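Local coordinates for protein split-Soret cytochrome c (Desulfovibrio desulfuricans, PDB 1H21) that carries two c-type hemes per subunit, shared across a homodimer, together with a probable [2Fe-2S] cluster, and may take part in sulfate reduction, at residues F49-G54 with D177-A182. Numbering follows the deposited sequence.
Sequences FYSIVG and DAAFKA
Ser-51 and Ile-52 on helix 44-60 meet Ala-179 and Ala-182 on helix 165-192, a buried helix-helix contact in the strand-free, largely helical part of the chain that belongs to the C_GCAxxG_C_C family. The backbones come nearest at Ser-51 and Ala-179, whose CA atoms stand 6.8 Å apart, consistent with the small side chains that face each other there. Residues 177-182 form regular helix, with Lys-181 N bonded to Asp-177 O and Ala-182 N to Ala-178 O; in segment 49-54 Val-53 N bonds to Phe-49 O, while a wider, pi-type turn suggested at 50-54 is doubtful in detail.

The touching surface is small, 120 Å² over both sides, and is made by side-chain ends. Ser-51 sets its OG against the methyl of Ala-179, OG to CB 3.4 Å. A chi1 of 75° folds that hydroxyl back over its own main chain, where it hydrogen-bonds to Ala-48 O, so its polar need is met within its own helix while the methyl packs beside it. Ile-52 reaches across with its longer branch: chi2 of -178° extends CD1 away from the backbone and toward Ala-182.

Helix 26-38 covers one flank, where Ala-33 touches both Ser-51 and Ala-179; helix 87-99 packs against the other pair, through Thr-95 on Ile-52 and Ala-92 on Ala-182. Cys-44, a probable cluster ligand, starts helix 44-60, with its side chain about 10 Å from that of Ala-179. The apolar pairing itself is a single methyl-to-methyl touch, Ile-52 CD1 to Ala-182 CB at 3.9 Å.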
ATOM      1  N   PHE A  49       6.398   5.391 -10.123  1.00 36.45           N
ATOM      2  CA  PHE A  49       7.580   4.544  -9.974  1.00 35.38           C
ATOM      3  C   PHE A  49       8.488   4.709 -11.183  1.00 35.52           C
ATOM      4  O   PHE A  49       9.671   5.021 -11.065  1.00 34.12           O
ATOM      5  CB  PHE A  49       7.207   3.069  -9.827  1.00 33.37           C
ATOM      6  CG  PHE A  49       8.378   2.209  -9.497  1.00 27.57           C
ATOM      7  CD1 PHE A  49       8.798   2.068  -8.181  1.00 23.00           C
ATOM      8  CD2 PHE A  49       9.109   1.594 -10.512  1.00 26.80           C
ATOM      9  CE1 PHE A  49       9.950   1.325  -7.860  1.00 21.02           C
ATOM     10  CE2 PHE A  49      10.259   0.847 -10.218  1.00 23.36           C
ATOM     11  CZ  PHE A  49      10.682   0.713  -8.880  1.00 22.00           C
ATOM     12  N   TYR A  50       7.919   4.522 -12.359  1.00 36.43           N
ATOM     13  CA  TYR A  50       8.704   4.665 -13.563  1.00 37.19           C
ATOM     14  C   TYR A  50       9.374   6.035 -13.703  1.00 36.69           C
ATOM     15  O   TYR A  50      10.554   6.106 -14.029  1.00 36.14           O
ATOM     16  CB  TYR A  50       7.872   4.373 -14.800  1.00 39.15           C
ATOM     17  CG  TYR A  50       8.719   4.281 -16.044  1.00 42.49           C
ATOM     18  CD1 TYR A  50       9.153   3.046 -16.512  1.00 42.74           C
ATOM     19  CD2 TYR A  50       9.092   5.425 -16.758  1.00 44.74           C
ATOM     20  CE1 TYR A  50       9.931   2.944 -17.661  1.00 43.38           C
ATOM     21  CE2 TYR A  50       9.877   5.333 -17.911  1.00 44.39           C
ATOM     22  CZ  TYR A  50      10.286   4.083 -18.350  1.00 44.49           C
ATOM     23  OH  TYR A  50      11.020   3.946 -19.500  1.00 48.53           O
ATOM     24  N   SER A  51       8.660   7.115 -13.403  1.00 35.34           N
ATOM     25  CA  SER A  51       9.264   8.427 -13.550  1.00 33.53           C
ATOM     26  C   SER A  51      10.554   8.565 -12.734  1.00 35.86           C
ATOM     27  O   SER A  51      11.362   9.457 -12.979  1.00 39.82           O
ATOM     28  CB  SER A  51       8.268   9.544 -13.208  1.00 30.45           C
ATOM     29  OG  SER A  51       8.054   9.665 -11.825  1.00 32.64           O
ATOM     30  N   ILE A  52      10.776   7.654 -11.798  1.00 35.38           N
ATOM     31  CA  ILE A  52      11.967   7.721 -10.968  1.00 33.86           C
ATOM     32  C   ILE A  52      13.010   6.690 -11.369  1.00 35.72           C
ATOM     33  O   ILE A  52      14.109   7.036 -11.805  1.00 37.94           O
ATOM     34  CB  ILE A  52      11.592   7.599  -9.474  1.00 31.60           C
ATOM     35  CG1 ILE A  52      10.936   8.909  -9.017  1.00 29.33           C
ATOM     36  CG2 ILE A  52      12.799   7.212  -8.640  1.00 31.21           C
ATOM     37  CD1 ILE A  52      10.557   8.959  -7.565  1.00 28.67           C
ATOM     38  N   VAL A  53      12.652   5.419 -11.268  1.00 36.51           N
ATOM     39  CA  VAL A  53      13.568   4.333 -11.606  1.00 31.11           C
ATOM     40  C   VAL A  53      13.571   4.094 -13.104  1.00 32.12           C
ATOM     41  O   VAL A  53      14.575   3.661 -13.666  1.00 35.13           O
ATOM     42  CB  VAL A  53      13.179   3.048 -10.853  1.00 29.08           C
ATOM     43  CG1 VAL A  53      14.090   1.895 -11.227  1.00 27.82           C
ATOM     44  CG2 VAL A  53      13.214   3.300  -9.344  1.00 23.60           C
ATOM     45  N   GLY A  54      12.451   4.398 -13.749  1.00 33.53           N
ATOM     46  CA  GLY A  54      12.354   4.216 -15.187  1.00 35.29           C
ATOM     47  C   GLY A  54      13.249   5.214 -15.913  1.00 37.68           C
ATOM     48  O   GLY A  54      13.931   4.857 -16.881  1.00 39.39           O
ATOM     49  N   ASP A 177       2.245  15.301  -9.421  1.00 30.42           N
ATOM     50  CA  ASP A 177       2.598  16.082  -8.245  1.00 33.88           C
ATOM     51  C   ASP A 177       3.406  15.254  -7.246  1.00 36.10           C
ATOM     52  O   ASP A 177       4.324  15.767  -6.603  1.00 38.78           O
ATOM     53  CB  ASP A 177       1.343  16.580  -7.523  1.00 38.99           C
ATOM     54  CG  ASP A 177       0.536  17.579  -8.333  1.00 43.74           C
ATOM     55  OD1 ASP A 177       1.114  18.470  -8.998  1.00 44.32           O
ATOM     56  OD2 ASP A 177      -0.708  17.511  -8.269  1.00 48.19           O
ATOM     57  N   ALA A 178       3.021  13.989  -7.074  1.00 35.78           N
ATOM     58  CA  ALA A 178       3.702  13.097  -6.134  1.00 33.21           C
ATOM     59  C   ALA A 178       5.081  12.725  -6.661  1.00 32.21           C
ATOM     60  O   ALA A 178       6.041  12.601  -5.889  1.00 29.60           O
ATOM     61  CB  ALA A 178       2.878  11.865  -5.906  1.00 37.78           C
ATOM     62  N   ALA A 179       5.161  12.539  -7.978  1.00 32.47           N
ATOM     63  CA  ALA A 179       6.412  12.219  -8.658  1.00 31.55           C
ATOM     64  C   ALA A 179       7.357  13.412  -8.474  1.00 36.19           C
ATOM     65  O   ALA A 179       8.514  13.248  -8.074  1.00 38.80           O
ATOM     66  CB  ALA A 179       6.152  11.990 -10.136  1.00 25.26           C
ATOM     67  N   PHE A 180       6.831  14.615  -8.707  1.00 35.54           N
ATOM     68  CA  PHE A 180       7.585  15.852  -8.573  1.00 32.63           C
ATOM     69  C   PHE A 180       8.130  15.997  -7.160  1.00 34.01           C
ATOM     70  O   PHE A 180       9.330  16.202  -6.954  1.00 40.88           O
ATOM     71  CB  PHE A 180       6.672  17.029  -8.907  1.00 39.32           C
ATOM     72  CG  PHE A 180       7.359  18.363  -8.876  1.00 40.53           C
ATOM     73  CD1 PHE A 180       7.890  18.913 -10.039  1.00 41.11           C
ATOM     74  CD2 PHE A 180       7.495  19.064  -7.681  1.00 40.94           C
ATOM     75  CE1 PHE A 180       8.563  20.152 -10.003  1.00 40.70           C
ATOM     76  CE2 PHE A 180       8.164  20.295  -7.638  1.00 41.62           C
ATOM     77  CZ  PHE A 180       8.700  20.841  -8.797  1.00 36.45           C
ATOM     78  N   LYS A 181       7.250  15.867  -6.176  1.00 34.91           N
ATOM     79  CA  LYS A 181       7.653  15.994  -4.777  1.00 32.71           C
ATOM     80  C   LYS A 181       8.673  14.933  -4.354  1.00 32.51           C
ATOM     81  O   LYS A 181       9.648  15.228  -3.661  1.00 30.40           O
ATOM     82  CB  LYS A 181       6.425  15.917  -3.871  1.00 31.75           C
ATOM     83  CG  LYS A 181       6.758  16.036  -2.398  1.00 31.93           C
ATOM     84  CD  LYS A 181       7.499  17.330  -2.131  1.00 32.26           C
ATOM     85  CE  LYS A 181       7.825  17.507  -0.659  1.00 32.76           C
ATOM     86  NZ  LYS A 181       8.479  18.818  -0.417  1.00 38.01           N
ATOM     87  N   ALA A 182       8.426  13.688  -4.743  1.00 34.91           N
ATOM     88  CA  ALA A 182       9.323  12.588  -4.392  1.00 35.67           C
ATOM     89  C   ALA A 182      10.698  12.858  -4.983  1.00 34.09           C
ATOM     90  O   ALA A 182      11.724  12.593  -4.336  1.00 31.55           O
ATOM     91  CB  ALA A 182       8.771  11.235  -4.915  1.00 33.10           C
TER